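Local coordinates for protein putative secreted lipase (Streptomyces sp. W007, PDB 5H6B) that probably hydrolyses triacylglycerols as a secreted, thermostable lipase of the alpha/beta-hydrolase fold, at residues 34-42 against 71-79; 60-68 against 83-94. All coordinates share one frame; numbering follows the deposited sequence.

Contact 1. Residues 34-42 against 71-79; sequences LVHGTFGNS and VPFFHGLGP. With ZN (zinc ion), chain C.
H36 meets the loop 71-79 first, its CE1 lying 3.7 Å from H75 CB while the backbone N of G76 sits near the edge of its ring. With CG set between the backbone N and the carbonyl carbon (chi1 63°), the ring folds back over its own loop, and H36 ND1 gives a straight bond (163°) to G37 O at 2.7 Å, in the carbonyl plane. G37 O also takes the N-H of G40, closing a type II turn. T38 packs beside G76, where a side chain would run into T38 CA and G37 O; T38 OG1 bonds to Q170 and Q110. F39, at the turn's third position, bonds through its N to H75 O (2.7 Å, bent). Its ring lies over T38 CG2 and is crossed at about a right angle by L77, whose CD2 lies 3.6 Å from F39 CE1, with L167 also packing on it. F39 O lies in the plane of the F74 ring, at its edge, 3.4 Å from F74 CD1. G40 O accepts from H75 N at 3.0 Å, so both polar backbone atoms of H75 are bonded to the turn. N41 ND2 ends the series on F73 O, 2.9 Å away and in both the carbonyl and amide planes, while N41 OD1 accepts from the N-H groups of I43 and D44. In alpha/beta-hydrolase lipases the loop after strand 32-35 usually helps to form the oxyanion hole. The bonds from F39 N and to G40 O fix the backbone of H75, whose NE2 binds zinc at 2.1 Å; any proton on that ring would therefore probably sit at ND1.

Contact 2. Residues 60-68 against 83-94; sequences VFSLDYGQL and SAEQLDVFVDKV. With ZN (zinc ion), chain C.
L63 and F90 lie at the middle of the contact: L63 CB sits 3.5 Å from the centroid of the F90 ring, nearly on its normal, in a CH-pi contact. F90 CG is anti to the backbone N (chi1 -171°), which carries the ring off the helix and against the strand, where its CE2 edge reaches F61 CB (3.9 Å). Beside it, L63 CD1 touches the helix backbone at L87 CA (3.7 Å). At the far end V94 CG1 rests over one face of the F61 ring, toward the rim, 3.6 Å from F61 CD1. At the other end the contact turns polar. Q86 reaches out with its chain extended beyond CG: OE1 accepts from G66 N (2.9 Å) in its carbonyl plane, and NE2 gives a straight bond (167°) to Q67 OE1 (3.0 Å), the two amides nearly coplanar. S83 OG completes this end at the edge of the Y65 ring, 3.3 Å from Y65 CD1. With Q86 replaced by an alanine, G66 N would probably lose its acceptor and the Q67 amide be set free to turn.

Further out, Y20 packs on both F61 and F90, and M114 and Y118 cover L87. Strand 60-63 and helix 83-94 run nearly antiparallel, at 152°, as expected where a helix of a beta-alpha-beta crossover lies on the parallel sheet. D64, directly after L63, binds zinc through OD2 while its OD1 accepts from S42 N; D88 and D92 of the helix bind a different zinc. Apolar faces thus join strand to helix, and the Q86 amide, held at both its oxygen and its nitrogen, fixes the loop that follows the strand.

The two contacts interleave along the chain, in the order 34-42, 60-68, 71-79, 83-94, and their centres are about 11 Å apart. They share the parallel sheet, where strands 32-35 and 59-63 are neighbours; contact 1 joins the loops beyond the strand ends, whereas contact 2 lays helix 80-98 against the sheet. Direct bonds tie them: H36 O to Y65 OH (2.6 Å) and S42 O to S62 OG (2.7 Å), both probable hydrogen bonds. H75 of contact 1 and D64 of contact 2 bind one zinc ion, pinning the loops together. G37 and Y65 both touch the probable nucleophile elbow, so the two contacts probably help shape the surroundings of the active site.

Contact 1. Residues 34-42 against 71-79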
loop_
_atom_site.group_PDB
_atom_site.type_symbol
_atom_site.label_atom_id
_atom_site.label_comp_id
_atom_site.label_asym_id
_atom_site.label_seq_id
_atom_site.Cartn_x
_atom_site.Cartn_y
_atom_site.Cartn_z
ATOM N N LEU A 34 -0.596 1.492 7.241
ATOM C CA LEU A 34 -1.105 0.593 6.230
ATOM C C LEU A 34 -2.199 1.282 5.408
ATOM O O LEU A 34 -3.085 1.929 5.970
ATOM C CB LEU A 34 -1.665 -0.658 6.885
ATOM C CG LEU A 34 -0.735 -1.460 7.800
ATOM C CD1 LEU A 34 -1.441 -2.730 8.260
ATOM C CD2 LEU A 34 0.583 -1.803 7.130
ATOM N N VAL A 35 -2.115 1.150 4.079
ATOM C CA VAL A 35 -2.959 1.890 3.138
ATOM C C VAL A 35 -3.608 0.886 2.193
ATOM O O VAL A 35 -2.941 0.333 1.295
ATOM C CB VAL A 35 -2.145 2.928 2.331
ATOM C CG1 VAL A 35 -3.064 3.813 1.487
ATOM C CG2 VAL A 35 -1.336 3.807 3.262
ATOM N N HIS A 36 -4.904 0.637 2.411
ATOM C CA HIS A 36 -5.639 -0.401 1.660
ATOM C C HIS A 36 -5.794 -0.107 0.175
ATOM O O HIS A 36 -5.501 0.971 -0.274
ATOM C CB HIS A 36 -7.036 -0.613 2.273
ATOM C CG HIS A 36 -7.901 0.590 2.199
ATOM N ND1 HIS A 36 -8.475 1.026 1.026
ATOM C CD2 HIS A 36 -8.270 1.468 3.156
ATOM C CE1 HIS A 36 -9.161 2.130 1.267
ATOM N NE2 HIS A 36 -9.059 2.410 2.554
ATOM N N GLY A 37 -6.361 -1.048 -0.552
ATOM C CA GLY A 37 -6.554 -0.947 -1.984
ATOM C C GLY A 37 -7.973 -0.573 -2.317
ATOM O O GLY A 37 -8.742 -0.111 -1.450
ATOM N N THR A 38 -8.300 -0.734 -3.589
ATOM C CA THR A 38 -9.617 -0.368 -4.092
ATOM C C THR A 38 -10.625 -1.328 -3.514
ATOM O O THR A 38 -10.369 -2.514 -3.427
ATOM C CB THR A 38 -9.640 -0.400 -5.638
ATOM O OG1 THR A 38 -8.592 0.443 -6.140
ATOM C CG2 THR A 38 -10.957 0.105 -6.171
ATOM N N PHE A 39 -11.761 -0.804 -3.078
ATOM C CA PHE A 39 -12.819 -1.590 -2.406
ATOM C C PHE A 39 -12.442 -2.146 -1.038
ATOM O O PHE A 39 -13.130 -3.030 -0.548
ATOM C CB PHE A 39 -13.342 -2.770 -3.249
ATOM C CG PHE A 39 -13.638 -2.436 -4.681
ATOM C CD1 PHE A 39 -14.422 -1.342 -5.010
ATOM C CD2 PHE A 39 -13.176 -3.259 -5.702
ATOM C CE1 PHE A 39 -14.725 -1.060 -6.333
ATOM C CE2 PHE A 39 -13.463 -2.972 -7.032
ATOM C CZ PHE A 39 -14.244 -1.867 -7.347
ATOM N N GLY A 40 -11.380 -1.634 -0.423
ATOM C CA GLY A 40 -10.901 -2.140 0.849
ATOM C C GLY A 40 -11.178 -1.150 1.958
ATOM O O GLY A 40 -11.682 -0.050 1.720
ATOM N N ASN A 41 -10.813 -1.540 3.173
ATOM C CA ASN A 41 -10.892 -0.659 4.329
ATOM C C ASN A 41 -9.735 -0.920 5.294
ATOM O O ASN A 41 -8.911 -1.832 5.087
ATOM C CB ASN A 41 -12.260 -0.837 5.022
ATOM C CG ASN A 41 -12.466 -2.245 5.525
ATOM O OD1 ASN A 41 -11.726 -2.711 6.376
ATOM N ND2 ASN A 41 -13.462 -2.935 4.989
ATOM N N SER A 42 -9.714 -0.125 6.361
ATOM C CA SER A 42 -8.652 -0.138 7.360
ATOM C C SER A 42 -8.484 -1.423 8.140
ATOM O O SER A 42 -7.415 -1.616 8.744
ATOM C CB SER A 42 -8.881 0.979 8.372
ATOM O OG SER A 42 -10.048 0.713 9.101
ATOM N N VAL A 71 -21.789 3.622 0.896
ATOM C CA VAL A 71 -21.046 2.403 0.547
ATOM C C VAL A 71 -20.050 2.064 1.672
ATOM O O VAL A 71 -18.826 2.294 1.526
ATOM C CB VAL A 71 -20.287 2.558 -0.807
ATOM C CG1 VAL A 71 -19.708 1.214 -1.250
ATOM C CG2 VAL A 71 -21.202 3.133 -1.890
ATOM N N PRO A 72 -20.559 1.533 2.807
ATOM C CA PRO A 72 -19.647 1.039 3.850
ATOM C C PRO A 72 -18.810 -0.162 3.384
ATOM O O PRO A 72 -19.191 -0.868 2.438
ATOM C CB PRO A 72 -20.584 0.609 4.996
ATOM C CG PRO A 72 -21.934 1.132 4.638
ATOM C CD PRO A 72 -21.970 1.269 3.146
ATOM N N PHE A 73 -17.668 -0.351 4.045
ATOM C CA PHE A 73 -16.731 -1.445 3.791
ATOM C C PHE A 73 -15.830 -1.295 2.557
ATOM O O PHE A 73 -14.686 -1.689 2.633
ATOM C CB PHE A 73 -17.427 -2.806 3.788
ATOM C CG PHE A 73 -18.185 -3.093 5.051
ATOM C CD1 PHE A 73 -17.506 -3.233 6.255
ATOM C CD2 PHE A 73 -19.580 -3.227 5.040
ATOM C CE1 PHE A 73 -18.194 -3.494 7.432
ATOM C CE2 PHE A 73 -20.280 -3.477 6.211
ATOM C CZ PHE A 73 -19.584 -3.619 7.409
ATOM N N PHE A 74 -16.332 -0.737 1.453
ATOM C CA PHE A 74 -15.636 -0.717 0.159
ATOM C C PHE A 74 -15.199 0.701 -0.197
ATOM O O PHE A 74 -15.993 1.485 -0.726
ATOM C CB PHE A 74 -16.530 -1.270 -0.947
ATOM C CG PHE A 74 -17.206 -2.577 -0.601
ATOM C CD1 PHE A 74 -16.464 -3.741 -0.452
ATOM C CD2 PHE A 74 -18.588 -2.638 -0.424
ATOM C CE1 PHE A 74 -17.082 -4.952 -0.149
ATOM C CE2 PHE A 74 -19.221 -3.841 -0.125
ATOM C CZ PHE A 74 -18.471 -5.004 0.008
ATOM N N HIS A 75 -13.941 1.036 0.115
ATOM C CA HIS A 75 -13.428 2.404 -0.074
ATOM C C HIS A 75 -12.446 2.482 -1.251
ATOM O O HIS A 75 -12.478 1.618 -2.122
ATOM C CB HIS A 75 -12.825 2.916 1.235
ATOM C CG HIS A 75 -13.674 2.635 2.429
ATOM N ND1 HIS A 75 -15.032 2.835 2.422
ATOM C CD2 HIS A 75 -13.361 2.200 3.671
ATOM C CE1 HIS A 75 -15.525 2.529 3.609
ATOM N NE2 HIS A 75 -14.533 2.139 4.385
ATOM N N GLY A 76 -11.623 3.527 -1.307
ATOM C CA GLY A 76 -10.814 3.803 -2.484
ATOM C C GLY A 76 -11.637 4.195 -3.691
ATOM O O GLY A 76 -11.220 3.952 -4.824
ATOM N N LEU A 77 -12.799 4.810 -3.459
ATOM C CA LEU A 77 -13.716 5.171 -4.535
ATOM C C LEU A 77 -13.787 6.654 -4.877
ATOM O O LEU A 77 -14.142 6.998 -5.998
ATOM C CB LEU A 77 -15.122 4.677 -4.210
ATOM C CG LEU A 77 -15.272 3.174 -4.030
ATOM C CD1 LEU A 77 -16.737 2.861 -3.790
ATOM C CD2 LEU A 77 -14.736 2.413 -5.235
ATOM N N GLY A 78 -13.464 7.526 -3.935
ATOM C CA GLY A 78 -13.413 8.948 -4.202
ATOM C C GLY A 78 -12.160 9.386 -4.960
ATOM O O GLY A 78 -11.279 8.568 -5.264
ATOM N N PRO A 79 -12.078 10.686 -5.284
ATOM C CA PRO A 79 -10.950 11.187 -6.058
ATOM C C PRO A 79 -9.622 10.945 -5.361
ATOM O O PRO A 79 -9.496 11.191 -4.160
ATOM C CB PRO A 79 -11.241 12.689 -6.185
ATOM C CG PRO A 79 -12.708 12.813 -6.035
ATOM C CD PRO A 79 -13.120 11.712 -5.095
HETATM ZN ZN ZN C . -14.512 2.097 6.529
#

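Contact 2. Residues 60-68 against 83-94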
loop_
_atom_site.group_PDB
_atom_site.type_symbol
_atom_site.label_atom_id
_atom_site.label_comp_id
_atom_site.label_asym_id
_atom_site.label_seq_id
_atom_site.Cartn_x
_atom_site.Cartn_y
_atom_site.Cartn_z
ATOM N N VAL A 60 1.492 -0.196 14.711
ATOM C CA VAL A 60 0.868 -0.244 13.374
ATOM C C VAL A 60 -0.412 0.606 13.382
ATOM O O VAL A 60 -1.133 0.650 14.371
ATOM C CB VAL A 60 0.566 -1.705 12.958
ATOM C CG1 VAL A 60 -0.047 -1.775 11.561
ATOM C CG2 VAL A 60 1.830 -2.548 13.036
ATOM N N PHE A 61 -0.656 1.313 12.290
ATOM C CA PHE A 61 -1.847 2.140 12.123
ATOM C C PHE A 61 -2.384 1.921 10.721
ATOM O O PHE A 61 -1.600 1.669 9.799
ATOM C CB PHE A 61 -1.515 3.616 12.321
ATOM C CG PHE A 61 -1.093 3.949 13.719
ATOM C CD1 PHE A 61 0.228 3.766 14.125
ATOM C CD2 PHE A 61 -2.028 4.421 14.652
ATOM C CE1 PHE A 61 0.611 4.048 15.423
ATOM C CE2 PHE A 61 -1.642 4.704 15.949
ATOM C CZ PHE A 61 -0.322 4.521 16.334
ATOM N N SER A 62 -3.705 1.986 10.562
ATOM C CA SER A 62 -4.338 1.794 9.252
ATOM C C SER A 62 -5.494 2.754 9.089
ATOM O O SER A 62 -6.293 2.898 10.000
ATOM C CB SER A 62 -4.833 0.362 9.126
ATOM O OG SER A 62 -5.852 0.093 10.077
ATOM N N LEU A 63 -5.574 3.419 7.942
ATOM C CA LEU A 63 -6.632 4.410 7.683
ATOM C C LEU A 63 -7.653 3.924 6.686
ATOM O O LEU A 63 -7.360 3.071 5.832
ATOM C CB LEU A 63 -6.039 5.715 7.125
ATOM C CG LEU A 63 -5.823 5.884 5.601
ATOM C CD1 LEU A 63 -5.516 7.327 5.226
ATOM C CD2 LEU A 63 -4.722 4.963 5.091
ATOM N N ASP A 64 -8.825 4.548 6.749
ATOM C CA ASP A 64 -9.838 4.461 5.707
ATOM C C ASP A 64 -9.669 5.669 4.796
ATOM O O ASP A 64 -9.460 6.742 5.289
ATOM C CB ASP A 64 -11.234 4.538 6.340
ATOM C CG ASP A 64 -11.899 3.194 6.513
ATOM O OD1 ASP A 64 -11.301 2.130 6.257
ATOM O OD2 ASP A 64 -13.086 3.216 6.880
ATOM N N TYR A 65 -9.841 5.521 3.487
ATOM C CA TYR A 65 -9.651 6.638 2.539
ATOM C C TYR A 65 -10.546 6.389 1.341
ATOM O O TYR A 65 -10.794 5.240 1.025
ATOM C CB TYR A 65 -8.169 6.798 2.111
ATOM C CG TYR A 65 -7.644 5.778 1.108
ATOM C CD1 TYR A 65 -7.930 5.893 -0.251
ATOM C CD2 TYR A 65 -6.862 4.708 1.516
ATOM C CE1 TYR A 65 -7.462 4.974 -1.173
ATOM C CE2 TYR A 65 -6.390 3.780 0.600
ATOM C CZ TYR A 65 -6.690 3.919 -0.750
ATOM O OH TYR A 65 -6.242 3.011 -1.695
ATOM N N GLY A 66 -11.029 7.449 0.685
ATOM C CA GLY A 66 -11.824 7.318 -0.530
ATOM C C GLY A 66 -13.211 6.775 -0.271
ATOM O O GLY A 66 -13.812 6.167 -1.165
ATOM N N GLN A 67 -13.736 6.992 0.940
ATOM C CA GLN A 67 -15.091 6.535 1.255
ATOM C C GLN A 67 -16.108 7.241 0.373
ATOM O O GLN A 67 -15.944 8.400 0.066
ATOM C CB GLN A 67 -15.455 6.785 2.703
ATOM C CG GLN A 67 -14.539 6.112 3.702
ATOM C CD GLN A 67 -13.535 7.081 4.285
ATOM O OE1 GLN A 67 -12.856 7.805 3.544
ATOM N NE2 GLN A 67 -13.410 7.090 5.609
ATOM N N LEU A 68 -17.138 6.516 -0.055
ATOM C CA LEU A 68 -18.257 7.104 -0.790
ATOM C C LEU A 68 -19.519 6.953 0.079
ATOM O O LEU A 68 -19.799 5.846 0.548
ATOM C CB LEU A 68 -18.435 6.419 -2.153
ATOM C CG LEU A 68 -18.800 7.327 -3.332
ATOM C CD1 LEU A 68 -17.761 8.428 -3.569
ATOM C CD2 LEU A 68 -18.969 6.474 -4.582
ATOM N N SER A 83 -7.985 11.503 -1.573
ATOM C CA SER A 83 -7.500 10.375 -0.770
ATOM C C SER A 83 -6.084 10.615 -0.216
ATOM O O SER A 83 -5.792 10.310 0.958
ATOM C CB SER A 83 -7.567 9.076 -1.569
ATOM O OG SER A 83 -8.917 8.668 -1.762
ATOM N N ALA A 84 -5.220 11.176 -1.054
ATOM C CA ALA A 84 -3.869 11.539 -0.636
ATOM C C ALA A 84 -3.877 12.592 0.462
ATOM O O ALA A 84 -3.003 12.573 1.324
ATOM C CB ALA A 84 -3.050 12.021 -1.832
ATOM N N GLU A 85 -4.853 13.503 0.437
ATOM C CA GLU A 85 -4.993 14.494 1.512
ATOM C C GLU A 85 -5.434 13.840 2.807
ATOM O O GLU A 85 -4.937 14.204 3.867
ATOM C CB GLU A 85 -5.928 15.651 1.125
ATOM C CG GLU A 85 -6.198 16.703 2.221
ATOM C CD GLU A 85 -4.942 17.257 2.932
ATOM O OE1 GLU A 85 -3.869 17.412 2.289
ATOM O OE2 GLU A 85 -5.034 17.548 4.155
ATOM N N GLN A 86 -6.333 12.856 2.739
ATOM C CA GLN A 86 -6.707 12.088 3.957
ATOM C C GLN A 86 -5.492 11.393 4.578
ATOM O O GLN A 86 -5.335 11.346 5.806
ATOM C CB GLN A 86 -7.766 11.035 3.649
ATOM C CG GLN A 86 -9.109 11.578 3.235
ATOM C CD GLN A 86 -10.037 10.468 2.820
ATOM O OE1 GLN A 86 -9.973 9.967 1.702
ATOM N NE2 GLN A 86 -10.906 10.068 3.724
ATOM N N LEU A 87 -4.646 10.843 3.708
ATOM C CA LEU A 87 -3.405 10.186 4.122
ATOM C C LEU A 87 -2.477 11.186 4.820
ATOM O O LEU A 87 -1.896 10.870 5.867
ATOM C CB LEU A 87 -2.709 9.544 2.906
ATOM C CG LEU A 87 -1.323 8.938 3.124
ATOM C CD1 LEU A 87 -1.399 7.784 4.105
ATOM C CD2 LEU A 87 -0.701 8.495 1.805
ATOM N N ASP A 88 -2.366 12.380 4.230
ATOM C CA ASP A 88 -1.607 13.506 4.802
ATOM C C ASP A 88 -2.004 13.788 6.254
ATOM O O ASP A 88 -1.151 13.706 7.157
ATOM C CB ASP A 88 -1.783 14.760 3.924
ATOM C CG ASP A 88 -0.817 15.897 4.272
ATOM O OD1 ASP A 88 -0.047 15.813 5.266
ATOM O OD2 ASP A 88 -0.854 16.891 3.516
ATOM N N VAL A 89 -3.289 14.088 6.469
ATOM C CA VAL A 89 -3.850 14.313 7.825
ATOM C C VAL A 89 -3.583 13.113 8.748
ATOM O O VAL A 89 -3.180 13.276 9.912
ATOM C CB VAL A 89 -5.377 14.592 7.766
ATOM C CG1 VAL A 89 -6.024 14.519 9.147
ATOM C CG2 VAL A 89 -5.651 15.945 7.115
ATOM N N PHE A 90 -3.791 11.907 8.223
ATOM C CA PHE A 90 -3.619 10.689 9.028
ATOM C C PHE A 90 -2.165 10.475 9.488
ATOM O O PHE A 90 -1.934 10.126 10.650
ATOM C CB PHE A 90 -4.150 9.466 8.275
ATOM C CG PHE A 90 -4.206 8.215 9.108
ATOM C CD1 PHE A 90 -5.307 7.941 9.895
ATOM C CD2 PHE A 90 -3.147 7.305 9.102
ATOM C CE1 PHE A 90 -5.366 6.786 10.657
ATOM C CE2 PHE A 90 -3.202 6.146 9.853
ATOM C CZ PHE A 90 -4.318 5.887 10.636
ATOM N N VAL A 91 -1.195 10.680 8.596
ATOM C CA VAL A 91 0.221 10.547 8.977
ATOM C C VAL A 91 0.607 11.594 10.040
ATOM O O VAL A 91 1.283 11.257 11.008
ATOM C CB VAL A 91 1.189 10.619 7.764
ATOM C CG1 VAL A 91 2.647 10.653 8.227
ATOM C CG2 VAL A 91 0.987 9.431 6.833
ATOM N N ASP A 92 0.174 12.843 9.855
ATOM C CA ASP A 92 0.413 13.912 10.846
ATOM C C ASP A 92 -0.128 13.505 12.219
ATOM O O ASP A 92 0.571 13.617 13.222
ATOM C CB ASP A 92 -0.204 15.251 10.393
ATOM C CG ASP A 92 0.527 15.877 9.188
ATOM O OD1 ASP A 92 1.736 15.630 9.001
ATOM O OD2 ASP A 92 -0.107 16.636 8.419
ATOM N N LYS A 93 -1.347 12.981 12.237
ATOM C CA LYS A 93 -2.007 12.502 13.464
ATOM C C LYS A 93 -1.278 11.343 14.151
ATOM O O LYS A 93 -1.222 11.276 15.389
ATOM C CB LYS A 93 -3.443 12.103 13.113
ATOM C CG LYS A 93 -4.325 11.589 14.243
ATOM C CD LYS A 93 -5.712 11.210 13.725
ATOM C CE LYS A 93 -6.365 12.360 12.959
ATOM N NZ LYS A 93 -7.846 12.262 12.914
ATOM N N VAL A 94 -0.720 10.434 13.356
ATOM C CA VAL A 94 0.073 9.312 13.893
ATOM C C VAL A 94 1.430 9.808 14.448
ATOM O O VAL A 94 1.906 9.325 15.491
ATOM C CB VAL A 94 0.271 8.192 12.822
ATOM C CG1 VAL A 94 1.235 7.116 13.294
ATOM C CG2 VAL A 94 -1.059 7.545 12.453
HETATM ZN ZN ZN C . -14.512 2.097 6.529
#